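Local coordinates for protein cystatin-2 (Ornithodoros moubata, PDB 3L0R) that inhibits cysteine proteases, among them mammalian cathepsins L, S, B, C and H, as a secreted salivary cystatin of a soft tick, at residues His22-Ser27 with Lys101-Tyr106; Val38-Glu43 with Thr57-Pro62; Asn53-Ile58 with Val89-His94. All blocks are in the same frame, centred on the assembly; numbering follows the deposited sequence.

Contact 1 (His22-Ser27 with Lys101-Tyr106); sequences HFATSS and KSVTSY
Phe23, Ala24 and Thr25, near the C-terminal end of helix 15-25, pack against Lys101, Val103 and Tyr106 of the edge strand 100-108, a helix-on-sheet contact that is mainly apolar with one polar link. Phe23 CG lies anti to the backbone N (chi1 164°), which sets it on the strand side of the helix; from there CZ of the ring comes 3.8 Å from Lys101 CB, while Lys101 CD lies over one ring face. Next along the strand, Val103 CG2 touches Phe23 CE2 at 3.9 Å and also meets Ala24 CA. This is the cystatin fold, in which one long helix lies across the concave side of an antiparallel sheet; Thr104 and Ser105, both facing Val91, form a classic beta bulge between Val103 and Tyr106. The Tyr106 ring then extends toward the helix beside Ala24 and Thr25, its CE1 4.0 Å from Ala24 CB, which sits at the ring edge. Tyr106 OH donates to Thr25 OG1 at 2.8 Å, near the ring plane, and Thr25 OG1 is itself bonded to Ala21 O of the preceding helical turn. A phenylalanine in place of Tyr106 would probably leave Thr25 OG1 without its bond from the strand.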
loop_
_atom_site.group_PDB
_atom_site.type_symbol
_atom_site.label_atom_id
_atom_site.label_comp_id
_atom_site.label_asym_id
_atom_site.label_seq_id
_atom_site.Cartn_x
_atom_site.Cartn_y
_atom_site.Cartn_z
ATOM N N HIS A 22 2.895 2.155 -1.097
ATOM C CA HIS A 22 2.614 3.493 -1.556
ATOM C C HIS A 22 1.629 3.497 -2.706
ATOM O O HIS A 22 0.728 4.339 -2.755
ATOM C CB HIS A 22 3.909 4.176 -1.978
ATOM C CG HIS A 22 4.686 4.747 -0.831
ATOM N ND1 HIS A 22 4.258 5.845 -0.120
ATOM C CD2 HIS A 22 5.865 4.379 -0.281
ATOM C CE1 HIS A 22 5.146 6.133 0.816
ATOM N NE2 HIS A 22 6.132 5.259 0.737
ATOM N N PHE A 23 1.800 2.565 -3.637
ATOM C CA PHE A 23 0.892 2.435 -4.767
ATOM C C PHE A 23 -0.536 2.252 -4.271
ATOM O O PHE A 23 -1.451 2.909 -4.738
ATOM C CB PHE A 23 1.287 1.265 -5.692
ATOM C CG PHE A 23 0.186 0.851 -6.627
ATOM C CD1 PHE A 23 -0.100 1.611 -7.773
ATOM C CD2 PHE A 23 -0.602 -0.270 -6.347
ATOM C CE1 PHE A 23 -1.136 1.245 -8.624
ATOM C CE2 PHE A 23 -1.649 -0.634 -7.186
ATOM C CZ PHE A 23 -1.914 0.117 -8.331
ATOM N N ALA A 24 -0.712 1.362 -3.309
ATOM C CA ALA A 24 -2.042 1.026 -2.820
ATOM C C ALA A 24 -2.648 2.170 -2.002
ATOM O O ALA A 24 -3.860 2.428 -2.070
ATOM C CB ALA A 24 -1.985 -0.256 -1.994
ATOM N N THR A 25 -1.802 2.856 -1.241
ATOM C CA THR A 25 -2.257 3.912 -0.345
ATOM C C THR A 25 -2.588 5.200 -1.102
ATOM O O THR A 25 -3.614 5.850 -0.836
ATOM C CB THR A 25 -1.208 4.156 0.761
ATOM O OG1 THR A 25 -1.105 2.966 1.555
ATOM C CG2 THR A 25 -1.588 5.318 1.666
ATOM N N SER A 26 -1.719 5.560 -2.044
ATOM C CA SER A 26 -1.873 6.771 -2.844
ATOM C C SER A 26 -3.192 6.717 -3.627
ATOM O O SER A 26 -3.698 7.709 -4.157
ATOM C CB SER A 26 -0.692 6.874 -3.814
ATOM O OG SER A 26 -0.793 5.967 -4.914
ATOM N N SER A 27 -3.735 5.523 -3.673
ATOM C CA SER A 27 -4.797 5.205 -4.563
ATOM C C SER A 27 -6.148 5.331 -3.828
ATOM O O SER A 27 -7.213 5.253 -4.444
ATOM C CB SER A 27 -4.520 3.782 -5.031
ATOM O OG SER A 27 -5.530 3.341 -5.855
ATOM N N LYS A 101 -1.475 -3.695 -12.173
ATOM C CA LYS A 101 -1.628 -3.789 -10.727
ATOM C C LYS A 101 -2.996 -3.212 -10.395
ATOM O O LYS A 101 -3.372 -2.145 -10.885
ATOM C CB LYS A 101 -0.549 -2.975 -10.001
ATOM C CG LYS A 101 0.846 -3.524 -10.118
ATOM C CD LYS A 101 1.789 -2.831 -9.135
ATOM C CE LYS A 101 2.662 -1.726 -9.774
ATOM N NZ LYS A 101 4.032 -2.202 -10.242
ATOM N N SER A 102 -3.754 -3.926 -9.584
ATOM C CA SER A 102 -5.005 -3.405 -9.074
ATOM C C SER A 102 -5.096 -3.651 -7.575
ATOM O O SER A 102 -4.476 -4.566 -7.030
ATOM C CB SER A 102 -6.195 -4.008 -9.814
ATOM O OG SER A 102 -5.898 -5.292 -10.301
ATOM N N VAL A 103 -5.847 -2.800 -6.893
ATOM C CA VAL A 103 -6.013 -2.966 -5.463
ATOM C C VAL A 103 -7.248 -3.822 -5.286
ATOM O O VAL A 103 -8.384 -3.372 -5.531
ATOM C CB VAL A 103 -6.140 -1.620 -4.757
ATOM C CG1 VAL A 103 -6.279 -1.825 -3.251
ATOM C CG2 VAL A 103 -4.921 -0.755 -5.078
ATOM N N THR A 104 -7.023 -5.080 -4.908
ATOM C CA THR A 104 -8.145 -5.999 -4.680
ATOM C C THR A 104 -9.012 -5.545 -3.497
ATOM O O THR A 104 -10.231 -5.564 -3.581
ATOM C CB THR A 104 -7.653 -7.426 -4.452
ATOM O OG1 THR A 104 -6.837 -7.808 -5.561
ATOM C CG2 THR A 104 -8.823 -8.390 -4.346
ATOM N N SER A 105 -8.367 -5.140 -2.406
ATOM C CA SER A 105 -9.063 -4.709 -1.202
ATOM C C SER A 105 -8.122 -3.859 -0.383
ATOM O O SER A 105 -6.909 -3.990 -0.476
ATOM C CB SER A 105 -9.585 -5.903 -0.372
ATOM O OG SER A 105 -8.547 -6.747 0.114
ATOM N N TYR A 106 -8.689 -2.966 0.407
ATOM C CA TYR A 106 -7.914 -2.088 1.250
ATOM C C TYR A 106 -8.758 -1.845 2.491
ATOM O O TYR A 106 -9.801 -1.182 2.434
ATOM C CB TYR A 106 -7.590 -0.790 0.505
ATOM C CG TYR A 106 -6.493 0.036 1.131
ATOM C CD1 TYR A 106 -5.253 0.176 0.502
ATOM C CD2 TYR A 106 -6.704 0.722 2.323
ATOM C CE1 TYR A 106 -4.238 0.960 1.056
ATOM C CE2 TYR A 106 -5.703 1.520 2.882
ATOM C CZ TYR A 106 -4.474 1.630 2.252
ATOM O OH TYR A 106 -3.498 2.412 2.819
#

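Contact 2 (Val38-Glu43 with Thr57-Pro62); sequences VVTVKE and TIEISP
Thr57 opens the pairing with Glu43, side by side and pointing the same way, CB to CB 3.8 Å. The two segments belong to the beta hairpin of strands 34-48 and 52-66 in the cystatin sheet, and the axes of the short strands 40-43 and 57-62 run antiparallel at 153°. Two classic beta bulges interrupt the register. At the first, Thr57 O accepts from both Lys42 N and Glu43 N, the latter on a lone pair, and Thr57 N returns a bond to Glu43 O at 2.9 Å. The carboxylate of Glu43 finds its main partner outside the pair, in a salt bridge from OE2 to Arg9.

Ile58 forms a non-hydrogen-bonded pair with Val41 on the face that helix 15-25 covers. Its CA makes a CA-H...O contact of 3.2 Å with Thr40 O, and CG2 is the branch turned toward Val41 CG1.

Glu59 N donates to the same Thr40 O. Glu59 O is the acceptor of the second bulge: Val39 N (2.8 Å) and Thr40 N (3.3 Å) reach it from the same face of its carbonyl plane. On the face turned from the helix, the extended side chain of Glu59 is crossed at about a right angle by that of Lys42, which bends at chi2, chi3 and chi4. Lys42 CD rests 3.4 Å from Glu59 CG, and NZ closes a salt bridge of 2.8 Å on the anti side of Glu59 OE2, 21° out of the carboxylate plane.

Ile60 pairs with Val38, again on the helix-covered face, where Val38 also meets Leu18 and Ala21. Ser61 follows: its OG has its main partner in Gln84 O, and its CB lies 3.4 Å from Val39 CG2.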
loop_
_atom_site.group_PDB
_atom_site.type_symbol
_atom_site.label_atom_id
_atom_site.label_comp_id
_atom_site.label_asym_id
_atom_site.label_seq_id
_atom_site.Cartn_x
_atom_site.Cartn_y
_atom_site.Cartn_z
ATOM N N VAL A 38 2.260 6.035 3.588
ATOM C CA VAL A 38 2.786 4.934 4.355
ATOM C C VAL A 38 3.794 5.407 5.400
ATOM O O VAL A 38 4.712 6.160 5.092
ATOM C CB VAL A 38 3.424 3.878 3.435
ATOM C CG1 VAL A 38 3.975 2.708 4.256
ATOM C CG2 VAL A 38 2.414 3.384 2.447
ATOM N N VAL A 39 3.612 4.942 6.634
ATOM C CA VAL A 39 4.543 5.161 7.705
ATOM C C VAL A 39 5.403 3.913 7.830
ATOM O O VAL A 39 6.625 4.004 7.931
ATOM C CB VAL A 39 3.799 5.436 9.038
ATOM C CG1 VAL A 39 4.773 5.547 10.226
ATOM C CG2 VAL A 39 2.988 6.711 8.930
ATOM N N THR A 40 4.776 2.741 7.822
ATOM C CA THR A 40 5.525 1.496 7.995
ATOM C C THR A 40 4.854 0.294 7.333
ATOM O O THR A 40 3.644 0.263 7.184
ATOM C CB THR A 40 5.911 1.245 9.499
ATOM O OG1 THR A 40 6.072 -0.145 9.749
ATOM C CG2 THR A 40 4.855 1.756 10.438
ATOM N N VAL A 41 5.676 -0.650 6.881
ATOM C CA VAL A 41 5.231 -1.940 6.352
ATOM C C VAL A 41 5.511 -2.975 7.435
ATOM O O VAL A 41 6.672 -3.306 7.690
ATOM C CB VAL A 41 5.968 -2.334 5.024
ATOM C CG1 VAL A 41 5.420 -3.668 4.423
ATOM C CG2 VAL A 41 5.864 -1.216 3.991
ATOM N N LYS A 42 4.452 -3.466 8.077
ATOM C CA LYS A 42 4.589 -4.354 9.226
ATOM C C LYS A 42 4.737 -5.812 8.819
ATOM O O LYS A 42 5.517 -6.568 9.417
ATOM C CB LYS A 42 3.396 -4.189 10.173
ATOM C CG LYS A 42 3.431 -2.909 10.972
ATOM C CD LYS A 42 2.033 -2.403 11.261
ATOM C CE LYS A 42 1.307 -3.216 12.336
ATOM N NZ LYS A 42 0.585 -2.348 13.336
ATOM N N GLU A 43 3.980 -6.205 7.796
ATOM C CA GLU A 43 3.886 -7.605 7.436
ATOM C C GLU A 43 3.557 -7.783 5.955
ATOM O O GLU A 43 2.803 -6.991 5.392
ATOM C CB GLU A 43 2.865 -8.289 8.351
ATOM C CG GLU A 43 2.477 -9.675 7.907
ATOM C CD GLU A 43 1.634 -10.426 8.924
ATOM O OE1 GLU A 43 1.210 -9.817 9.961
ATOM O OE2 GLU A 43 1.428 -11.645 8.669
ATOM N N THR A 57 0.286 -5.595 5.360
ATOM C CA THR A 57 -0.179 -5.017 6.587
ATOM C C THR A 57 0.743 -3.810 6.840
ATOM O O THR A 57 1.968 -3.938 7.000
ATOM C CB THR A 57 -0.135 -6.052 7.744
ATOM O OG1 THR A 57 -0.805 -7.248 7.336
ATOM C CG2 THR A 57 -0.819 -5.528 9.001
ATOM N N ILE A 58 0.138 -2.630 6.812
ATOM C CA ILE A 58 0.870 -1.373 6.841
ATOM C C ILE A 58 0.256 -0.403 7.828
ATOM O O ILE A 58 -0.930 -0.510 8.173
ATOM C CB ILE A 58 0.910 -0.698 5.449
ATOM C CG1 ILE A 58 -0.449 -0.070 5.121
ATOM C CG2 ILE A 58 1.382 -1.713 4.356
ATOM C CD1 ILE A 58 -0.759 0.064 3.627
ATOM N N GLU A 59 1.079 0.531 8.295
ATOM C CA GLU A 59 0.586 1.680 9.033
ATOM C C GLU A 59 0.563 2.901 8.149
ATOM O O GLU A 59 1.537 3.210 7.454
ATOM C CB GLU A 59 1.405 1.923 10.287
ATOM C CG GLU A 59 1.114 0.890 11.339
ATOM C CD GLU A 59 2.055 0.957 12.509
ATOM O OE1 GLU A 59 2.992 1.790 12.486
ATOM O OE2 GLU A 59 1.856 0.162 13.461
ATOM N N ILE A 60 -0.582 3.579 8.160
ATOM C CA ILE A 60 -0.777 4.759 7.333
ATOM C C ILE A 60 -1.053 5.990 8.177
ATOM O O ILE A 60 -1.405 5.890 9.361
ATOM C CB ILE A 60 -1.889 4.562 6.261
ATOM C CG1 ILE A 60 -3.286 4.585 6.901
ATOM C CG2 ILE A 60 -1.611 3.294 5.432
ATOM C CD1 ILE A 60 -4.434 4.705 5.909
ATOM N N SER A 61 -0.899 7.150 7.543
ATOM C CA SER A 61 -1.034 8.437 8.216
ATOM C C SER A 61 -1.319 9.463 7.139
ATOM O O SER A 61 -0.763 9.368 6.049
ATOM C CB SER A 61 0.271 8.805 8.935
ATOM O OG SER A 61 0.026 9.658 10.038
ATOM N N PRO A 62 -2.196 10.439 7.428
ATOM C CA PRO A 62 -2.448 11.520 6.459
ATOM C C PRO A 62 -1.172 12.288 6.103
ATOM O O PRO A 62 -0.395 12.636 7.006
ATOM C CB PRO A 62 -3.426 12.441 7.193
ATOM C CG PRO A 62 -4.044 11.576 8.276
ATOM C CD PRO A 62 -3.001 10.573 8.657
#

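Contact 3 (Asn53-Ile58 with Val89-His94); sequences NYKLTI and VAVIYH
Tyr54 and Leu56 exchange backbone bonds with Ile92 and Ala90 in two reciprocal pairs, which satisfy the N-H and C=O of all four residues. Tyr54 N donates to Ile92 O at 2.8 Å, and Ile92 N returns to Tyr54 O; Leu56 N meets Ala90 O almost straight (174° at the hydrogen), and Ala90 N donates to Leu56 O. Each of these four carbonyls also receives a CA-H...O contact, the shortest being Val91 CA to Tyr54 O at 3.1 Å. Strands 52-66 and 86-95 are thus in unbroken antiparallel register here, in the middle of the five-stranded sheet that wraps helix 15-25 in the cystatin fold. Facing the helix, Leu56 CD1 touches Ile92 CD1 at 3.5 Å, and the Tyr54 ring has His94 CB at its edge, 4.0 Å from CE2. Tyr54 OH and His94 ND1 share one water, at 2.6 and 2.8 Å, so the water bridges the strands. On the other face, Lys55 CD rests against both Val89 CG1 and Val91 CG2, 3.9 Å from each; chi1 of 176° sets Lys55 CG anti to the backbone N, where it also meets Val89 CG1, and the charged end makes a cation-pi contact with Trp7. Asn53 OD1 approaches Tyr93 CD1 at 3.2 Å, with amide and ring planes 44° apart, while Asn53 ND2 donates to Gln47 OE1 of the other neighbouring strand.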
loop_
_atom_site.group_PDB
_atom_site.type_symbol
_atom_site.label_atom_id
_atom_site.label_comp_id
_atom_site.label_asym_id
_atom_site.label_seq_id
_atom_site.Cartn_x
_atom_site.Cartn_y
_atom_site.Cartn_z
ATOM N N ASN A 53 -0.428 -12.194 -5.871
ATOM C CA ASN A 53 -1.100 -11.402 -4.860
ATOM C C ASN A 53 -0.116 -10.963 -3.796
ATOM O O ASN A 53 0.694 -11.771 -3.329
ATOM C CB ASN A 53 -2.221 -12.188 -4.202
ATOM C CG ASN A 53 -3.432 -12.284 -5.063
ATOM O OD1 ASN A 53 -3.803 -11.324 -5.752
ATOM N ND2 ASN A 53 -4.073 -13.448 -5.045
ATOM N N TYR A 54 -0.180 -9.680 -3.432
ATOM C CA TYR A 54 0.631 -9.125 -2.327
ATOM C C TYR A 54 -0.325 -8.665 -1.275
ATOM O O TYR A 54 -1.210 -7.844 -1.550
ATOM C CB TYR A 54 1.493 -7.955 -2.786
ATOM C CG TYR A 54 2.509 -8.362 -3.833
ATOM C CD1 TYR A 54 3.807 -8.732 -3.460
ATOM C CD2 TYR A 54 2.167 -8.407 -5.198
ATOM C CE1 TYR A 54 4.752 -9.119 -4.414
ATOM C CE2 TYR A 54 3.087 -8.785 -6.147
ATOM C CZ TYR A 54 4.373 -9.144 -5.751
ATOM O OH TYR A 54 5.291 -9.526 -6.683
ATOM N N LYS A 55 -0.184 -9.255 -0.088
ATOM C CA LYS A 55 -0.935 -8.847 1.091
ATOM C C LYS A 55 -0.033 -8.066 2.083
ATOM O O LYS A 55 0.844 -8.623 2.752
ATOM C CB LYS A 55 -1.624 -10.055 1.728
ATOM C CG LYS A 55 -2.350 -9.734 3.035
ATOM C CD LYS A 55 -3.668 -10.442 3.125
ATOM C CE LYS A 55 -3.499 -11.888 3.476
ATOM N NZ LYS A 55 -4.742 -12.626 3.181
ATOM N N LEU A 56 -0.270 -6.760 2.162
ATOM C CA LEU A 56 0.543 -5.881 2.984
ATOM C C LEU A 56 -0.239 -5.330 4.166
ATOM O O LEU A 56 -1.309 -4.718 3.992
ATOM C CB LEU A 56 1.103 -4.732 2.140
ATOM C CG LEU A 56 1.486 -5.063 0.684
ATOM C CD1 LEU A 56 1.641 -3.793 -0.114
ATOM C CD2 LEU A 56 2.761 -5.935 0.589
ATOM N N THR A 57 0.286 -5.595 5.360
ATOM C CA THR A 57 -0.179 -5.017 6.587
ATOM C C THR A 57 0.743 -3.810 6.840
ATOM O O THR A 57 1.968 -3.938 7.000
ATOM C CB THR A 57 -0.135 -6.052 7.744
ATOM O OG1 THR A 57 -0.805 -7.248 7.336
ATOM C CG2 THR A 57 -0.819 -5.528 9.001
ATOM N N ILE A 58 0.138 -2.630 6.812
ATOM C CA ILE A 58 0.870 -1.373 6.841
ATOM C C ILE A 58 0.256 -0.403 7.828
ATOM O O ILE A 58 -0.930 -0.510 8.173
ATOM C CB ILE A 58 0.910 -0.698 5.449
ATOM C CG1 ILE A 58 -0.449 -0.070 5.121
ATOM C CG2 ILE A 58 1.382 -1.713 4.356
ATOM C CD1 ILE A 58 -0.759 0.064 3.627
ATOM N N VAL A 89 -4.801 -3.358 5.872
ATOM C CA VAL A 89 -4.372 -4.509 5.096
ATOM C C VAL A 89 -4.739 -4.246 3.635
ATOM O O VAL A 89 -5.925 -4.072 3.297
ATOM C CB VAL A 89 -4.996 -5.848 5.611
ATOM C CG1 VAL A 89 -4.563 -7.020 4.736
ATOM C CG2 VAL A 89 -4.593 -6.110 7.048
ATOM N N ALA A 90 -3.708 -4.194 2.784
ATOM C CA ALA A 90 -3.882 -3.988 1.351
ATOM C C ALA A 90 -3.509 -5.241 0.564
ATOM O O ALA A 90 -2.442 -5.836 0.777
ATOM C CB ALA A 90 -3.056 -2.794 0.876
ATOM N N VAL A 91 -4.405 -5.638 -0.342
ATOM C CA VAL A 91 -4.126 -6.707 -1.289
ATOM C C VAL A 91 -4.042 -6.117 -2.693
ATOM O O VAL A 91 -4.995 -5.482 -3.174
ATOM C CB VAL A 91 -5.152 -7.863 -1.227
ATOM C CG1 VAL A 91 -4.757 -8.983 -2.202
ATOM C CG2 VAL A 91 -5.280 -8.417 0.198
ATOM N N ILE A 92 -2.865 -6.313 -3.299
ATOM C CA ILE A 92 -2.554 -5.935 -4.676
ATOM C C ILE A 92 -2.403 -7.188 -5.516
ATOM O O ILE A 92 -1.624 -8.091 -5.176
ATOM C CB ILE A 92 -1.225 -5.107 -4.804
ATOM C CG1 ILE A 92 -1.322 -3.790 -4.055
ATOM C CG2 ILE A 92 -0.871 -4.820 -6.281
ATOM C CD1 ILE A 92 -0.639 -3.806 -2.757
ATOM N N TYR A 93 -3.161 -7.198 -6.611
ATOM C CA TYR A 93 -3.091 -8.179 -7.671
ATOM C C TYR A 93 -2.223 -7.637 -8.810
ATOM O O TYR A 93 -2.509 -6.569 -9.362
ATOM C CB TYR A 93 -4.499 -8.439 -8.170
ATOM C CG TYR A 93 -4.615 -9.574 -9.149
ATOM C CD1 TYR A 93 -4.003 -10.791 -8.904
ATOM C CD2 TYR A 93 -5.339 -9.438 -10.313
ATOM C CE1 TYR A 93 -4.108 -11.842 -9.793
ATOM C CE2 TYR A 93 -5.445 -10.484 -11.202
ATOM C CZ TYR A 93 -4.825 -11.688 -10.926
ATOM O OH TYR A 93 -4.925 -12.746 -11.797
ATOM N N HIS A 94 -1.158 -8.378 -9.142
ATOM C CA HIS A 94 -0.185 -7.994 -10.166
ATOM C C HIS A 94 -0.176 -9.018 -11.306
ATOM O O HIS A 94 0.008 -10.212 -11.074
ATOM C CB HIS A 94 1.219 -7.881 -9.543
ATOM C CG HIS A 94 2.271 -7.315 -10.460
ATOM N ND1 HIS A 94 3.615 -7.596 -10.311
ATOM C CD2 HIS A 94 2.186 -6.472 -11.517
ATOM C CE1 HIS A 94 4.309 -6.960 -11.238
ATOM N NE2 HIS A 94 3.468 -6.263 -11.976
HETATM O O HOH W 1 4.777 -9.850 -9.218
#

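Contacts 2 and 3 are strand pairings that share strand 52-66, with Thr57 and Ile58 in both, whereas contact 1 sets the helix against the edge strand 100-108. Each pairing buries four of eleven touching residues, contact 1 two of seven; exposed are Lys101 and Ser27 in contact 1, Lys42 in contact 2, none in contact 3. Contact 3 has an uninterrupted register, contact 2 a bulged one with a salt bridge on the face turned from the helix, and contact 1 mostly side-chain packing with a single hydroxyl pair. Contacts 1 and 2 meet in the interior, Tyr106 OH 3.3 Å from Ile60 CG2. Contacts 1 and 3 join through the backbone, Thr104 N probably donating to Val91 O.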